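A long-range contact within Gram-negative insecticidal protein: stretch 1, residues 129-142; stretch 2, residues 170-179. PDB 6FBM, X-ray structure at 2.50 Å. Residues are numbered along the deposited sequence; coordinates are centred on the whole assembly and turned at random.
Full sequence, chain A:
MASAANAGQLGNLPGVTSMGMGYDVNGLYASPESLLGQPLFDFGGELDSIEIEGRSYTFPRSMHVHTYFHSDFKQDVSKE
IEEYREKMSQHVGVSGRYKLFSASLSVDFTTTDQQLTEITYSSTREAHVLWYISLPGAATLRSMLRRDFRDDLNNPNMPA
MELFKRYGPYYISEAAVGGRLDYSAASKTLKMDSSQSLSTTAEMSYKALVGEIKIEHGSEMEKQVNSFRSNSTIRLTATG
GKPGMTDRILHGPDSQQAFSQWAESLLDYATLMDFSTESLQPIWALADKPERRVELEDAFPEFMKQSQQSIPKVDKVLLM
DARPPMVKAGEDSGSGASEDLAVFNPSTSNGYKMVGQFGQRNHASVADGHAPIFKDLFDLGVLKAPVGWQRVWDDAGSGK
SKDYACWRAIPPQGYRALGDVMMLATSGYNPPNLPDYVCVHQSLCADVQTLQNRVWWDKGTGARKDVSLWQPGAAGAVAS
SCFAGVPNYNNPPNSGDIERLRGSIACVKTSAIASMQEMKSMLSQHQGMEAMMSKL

Stretch 1 129-142: VLWYISLPGAATLR
Stretch 2 170-179: YYISEAAVGG

Residues 131-134 and 174-177 form two neighbouring antiparallel strands. Their axes approach to 4.7 Å, and their N-to-C directions differ by 158°. Trp-131 pairs with Val-177 and Ile-133 with Ala-175 as hydrogen-bonded pairs. Tyr-132 with Ala-176 and Ser-134 with Glu-174 are the non-hydrogen-bonded pairs, with CA-CA distances of 4.5 and 4.1 Å.

Val-177 N donates to Trp-131 O at 2.7 Å. Ile-133 N donates to Ala-175 O at 3.0 Å, and Ala-175 N returns a bond to Ile-133 O at 2.9 Å. Leu-135 N extends the ladder to Ser-173 O at 2.8 Å. At the other end the register slips by one residue in a beta bulge. There Val-177 O accepts from Leu-130 N at 2.7 Å and, weakly, from Trp-131 N at 3.3 Å. At the bulge Leu-130 has phi/psi of -97/-49, whereas Trp-131 is extended at -153/166.

Val-129 then pairs with Gly-178, CA to CA 4.8 Å. Gly-178 has phi/psi of 160/-128. A CB here would point toward stretch 1 and lie only 3.2 Å from Leu-130 N, so the site is tight. Leu-130 (m, t) places CD1 3.9 Å from Gly-178 CA.

Trp-131, Ile-133, Ala-175 and Val-177 share one face of the sheet. Trp-131 has chi1 of 50° (p) and chi2 of 86°, which brings its ring back across Val-177. Val-177 CB sits over the ring face, 3.8 Å from the centroid of the five-membered ring, in a CH-pi contact. Trp-131 NE1 is hydrogen-bonded elsewhere in the structure. Val-177 is t, and its CG2 meets CD1 of Ile-133 (m, t) at 3.9 Å. Val-177 is the residue most covered by the other stretch, at 103 Å².

Tyr-132, Ser-134, Glu-174 and Ala-176 occupy the opposite face. Tyr-132 is m with chi2 of -87°; its CE1 reaches Ala-176 CB at 3.9 Å. Val-129 is t, and its CG2 lies 4.1 Å from the same Ala-176 CB. Ser-134 is p. Glu-174 is t, t, so its aliphatic part runs extended past Ser-134, with CG 3.7 Å from Ser-134 CB; chi3 is 71°.

Beyond the strand, Leu-135 (m, t) points toward stretch 2. Its CD1 lies 3.3 Å from Ile-172 O and 4.3 Å from Tyr-171 CE1. Gly-137 N-caps a short helix starting at Ala-138. From that helix Leu-141 (m, t) brings CD1 to 3.4 Å from Tyr-171 OH. Tyr-171 is p with chi2 of 89°, and its ring meets both leucines obliquely.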

# COMPACT_ATOMS: atom_id res chain seq x y z
N VAL A 129 5.55 -18.72 21.79
CA VAL A 129 4.14 -19.06 21.79
C VAL A 129 3.33 -17.79 21.96
O VAL A 129 3.62 -16.99 22.83
CB VAL A 129 3.76 -20.00 22.96
CG1 VAL A 129 2.27 -20.35 22.93
CG2 VAL A 129 4.63 -21.27 22.94
N LEU A 130 2.34 -17.60 21.10
CA LEU A 130 1.35 -16.55 21.29
C LEU A 130 0.11 -17.14 21.97
O LEU A 130 -0.40 -16.59 22.94
CB LEU A 130 1.01 -15.89 19.95
CG LEU A 130 2.23 -15.37 19.19
CD1 LEU A 130 1.83 -14.95 17.80
CD2 LEU A 130 2.94 -14.22 19.90
N TRP A 131 -0.39 -18.26 21.44
CA TRP A 131 -1.51 -18.96 22.06
C TRP A 131 -1.49 -20.43 21.74
O TRP A 131 -0.74 -20.87 20.86
CB TRP A 131 -2.85 -18.36 21.61
CG TRP A 131 -2.97 -18.21 20.17
CD1 TRP A 131 -3.39 -19.15 19.30
CD2 TRP A 131 -2.69 -17.04 19.40
NE1 TRP A 131 -3.43 -18.63 18.00
CE2 TRP A 131 -3.04 -17.32 18.06
CE3 TRP A 131 -2.28 -15.75 19.72
CZ2 TRP A 131 -2.87 -16.40 17.04
CZ3 TRP A 131 -2.13 -14.83 18.72
CH2 TRP A 131 -2.42 -15.15 17.39
N TYR A 132 -2.29 -21.18 22.49
CA TYR A 132 -2.55 -22.57 22.23
C TYR A 132 -3.98 -22.63 21.72
O TYR A 132 -4.85 -21.86 22.14
CB TYR A 132 -2.39 -23.41 23.49
CG TYR A 132 -1.04 -23.29 24.19
CD1 TYR A 132 0.02 -24.10 23.80
CD2 TYR A 132 -0.83 -22.41 25.26
CE1 TYR A 132 1.27 -24.03 24.43
CE2 TYR A 132 0.41 -22.32 25.89
CZ TYR A 132 1.47 -23.14 25.47
OH TYR A 132 2.74 -23.09 26.07
N ILE A 133 -4.22 -23.53 20.78
CA ILE A 133 -5.58 -23.87 20.37
C ILE A 133 -5.71 -25.34 20.72
O ILE A 133 -4.75 -26.11 20.55
CB ILE A 133 -5.86 -23.67 18.87
CG1 ILE A 133 -5.26 -22.34 18.38
CG2 ILE A 133 -7.35 -23.74 18.62
CD1 ILE A 133 -5.37 -22.11 16.90
N SER A 134 -6.86 -25.72 21.26
CA SER A 134 -7.11 -27.11 21.61
C SER A 134 -8.51 -27.50 21.23
O SER A 134 -9.42 -26.68 21.20
CB SER A 134 -6.87 -27.33 23.10
OG SER A 134 -7.71 -26.48 23.86
N LEU A 135 -8.65 -28.77 20.87
CA LEU A 135 -9.91 -29.36 20.47
C LEU A 135 -10.54 -30.13 21.64
O LEU A 135 -9.88 -30.41 22.65
CB LEU A 135 -9.67 -30.35 19.33
CG LEU A 135 -9.10 -29.75 18.05
CD1 LEU A 135 -9.02 -30.82 16.99
CD2 LEU A 135 -9.95 -28.60 17.54
N PRO A 136 -11.83 -30.49 21.48
CA PRO A 136 -12.44 -31.46 22.38
C PRO A 136 -11.73 -32.82 22.34
O PRO A 136 -10.93 -33.13 21.44
CB PRO A 136 -13.85 -31.60 21.80
CG PRO A 136 -14.13 -30.33 21.13
CD PRO A 136 -12.80 -30.05 20.47
N GLY A 137 -12.07 -33.63 23.34
CA GLY A 137 -11.59 -35.01 23.44
C GLY A 137 -12.19 -35.86 22.35
O GLY A 137 -13.19 -35.48 21.75
N ALA A 138 -11.57 -37.00 22.10
CA ALA A 138 -12.02 -37.97 21.09
C ALA A 138 -13.51 -38.23 21.11
O ALA A 138 -14.15 -38.27 20.06
CB ALA A 138 -11.30 -39.31 21.26
N ALA A 139 -14.04 -38.41 22.30
CA ALA A 139 -15.44 -38.76 22.44
C ALA A 139 -16.41 -37.66 22.02
O ALA A 139 -17.50 -37.94 21.56
CB ALA A 139 -15.73 -39.24 23.86
N THR A 140 -16.01 -36.41 22.16
CA THR A 140 -16.83 -35.29 21.69
C THR A 140 -16.71 -35.16 20.18
O THR A 140 -17.71 -34.91 19.48
CB THR A 140 -16.37 -33.99 22.36
OG1 THR A 140 -16.52 -34.09 23.78
CG2 THR A 140 -17.17 -32.78 21.85
N LEU A 141 -15.49 -35.32 19.68
CA LEU A 141 -15.21 -35.20 18.25
C LEU A 141 -15.86 -36.29 17.42
O LEU A 141 -16.12 -36.10 16.23
CB LEU A 141 -13.70 -35.20 17.98
CG LEU A 141 -12.92 -33.95 18.46
CD1 LEU A 141 -11.42 -34.26 18.47
CD2 LEU A 141 -13.25 -32.76 17.57
N ARG A 142 -16.15 -37.43 18.05
CA ARG A 142 -16.82 -38.55 17.38
C ARG A 142 -18.09 -38.14 16.68
O ARG A 142 -18.38 -38.66 15.61
CB ARG A 142 -17.12 -39.66 18.38
CG ARG A 142 -17.26 -41.06 17.77
CD ARG A 142 -16.42 -42.07 18.53
NE ARG A 142 -16.76 -42.08 19.95
CZ ARG A 142 -15.95 -42.44 20.96
NH1 ARG A 142 -14.70 -42.85 20.74
NH2 ARG A 142 -16.40 -42.39 22.21
N TYR A 170 -2.54 -39.88 13.16
CA TYR A 170 -2.76 -38.96 14.25
C TYR A 170 -3.23 -37.64 13.68
O TYR A 170 -2.94 -37.33 12.54
CB TYR A 170 -1.48 -38.74 15.03
CG TYR A 170 -1.16 -39.84 16.00
CD1 TYR A 170 -0.62 -41.05 15.57
CD2 TYR A 170 -1.41 -39.67 17.34
CE1 TYR A 170 -0.34 -42.05 16.47
CE2 TYR A 170 -1.13 -40.68 18.25
CZ TYR A 170 -0.59 -41.86 17.82
OH TYR A 170 -0.33 -42.83 18.74
N TYR A 171 -3.94 -36.87 14.50
CA TYR A 171 -4.39 -35.55 14.12
C TYR A 171 -3.98 -34.52 15.17
O TYR A 171 -3.65 -34.86 16.30
CB TYR A 171 -5.91 -35.54 13.91
CG TYR A 171 -6.71 -35.79 15.17
CD1 TYR A 171 -7.09 -34.74 15.99
CD2 TYR A 171 -7.06 -37.08 15.55
CE1 TYR A 171 -7.82 -34.95 17.16
CE2 TYR A 171 -7.77 -37.31 16.72
CZ TYR A 171 -8.17 -36.25 17.51
OH TYR A 171 -8.86 -36.46 18.66
N ILE A 172 -4.02 -33.26 14.77
CA ILE A 172 -3.64 -32.16 15.64
C ILE A 172 -4.81 -31.85 16.56
O ILE A 172 -5.83 -31.34 16.13
CB ILE A 172 -3.30 -30.88 14.83
CG1 ILE A 172 -2.12 -31.11 13.87
CG2 ILE A 172 -3.01 -29.72 15.78
CD1 ILE A 172 -0.79 -31.39 14.55
N SER A 173 -4.63 -32.14 17.83
CA SER A 173 -5.65 -31.88 18.84
C SER A 173 -5.36 -30.64 19.66
O SER A 173 -6.28 -30.01 20.17
CB SER A 173 -5.77 -33.07 19.78
OG SER A 173 -6.85 -32.90 20.64
N GLU A 174 -4.08 -30.32 19.81
CA GLU A 174 -3.66 -29.15 20.55
C GLU A 174 -2.36 -28.65 19.92
O GLU A 174 -1.48 -29.44 19.58
CB GLU A 174 -3.44 -29.53 22.00
CG GLU A 174 -3.36 -28.36 22.96
CD GLU A 174 -3.16 -28.88 24.39
OE1 GLU A 174 -2.07 -29.39 24.67
OE2 GLU A 174 -4.10 -28.80 25.22
N ALA A 175 -2.22 -27.34 19.76
CA ALA A 175 -0.98 -26.80 19.19
C ALA A 175 -0.66 -25.42 19.73
O ALA A 175 -1.55 -24.60 20.00
CB ALA A 175 -1.10 -26.72 17.68
N ALA A 176 0.64 -25.18 19.85
CA ALA A 176 1.15 -23.86 20.13
C ALA A 176 1.22 -23.09 18.83
O ALA A 176 1.68 -23.61 17.82
CB ALA A 176 2.52 -23.98 20.75
N VAL A 177 0.77 -21.84 18.88
CA VAL A 177 0.82 -20.97 17.73
C VAL A 177 1.73 -19.79 18.00
O VAL A 177 1.68 -19.16 19.04
CB VAL A 177 -0.60 -20.49 17.38
CG1 VAL A 177 -0.55 -19.57 16.20
CG2 VAL A 177 -1.52 -21.68 17.08
N GLY A 178 2.59 -19.50 17.03
CA GLY A 178 3.51 -18.37 17.05
C GLY A 178 4.65 -18.60 16.08
O GLY A 178 4.42 -18.91 14.92
N GLY A 179 5.88 -18.45 16.55
CA GLY A 179 7.04 -18.84 15.74
C GLY A 179 8.07 -19.55 16.55
O GLY A 179 8.22 -19.30 17.74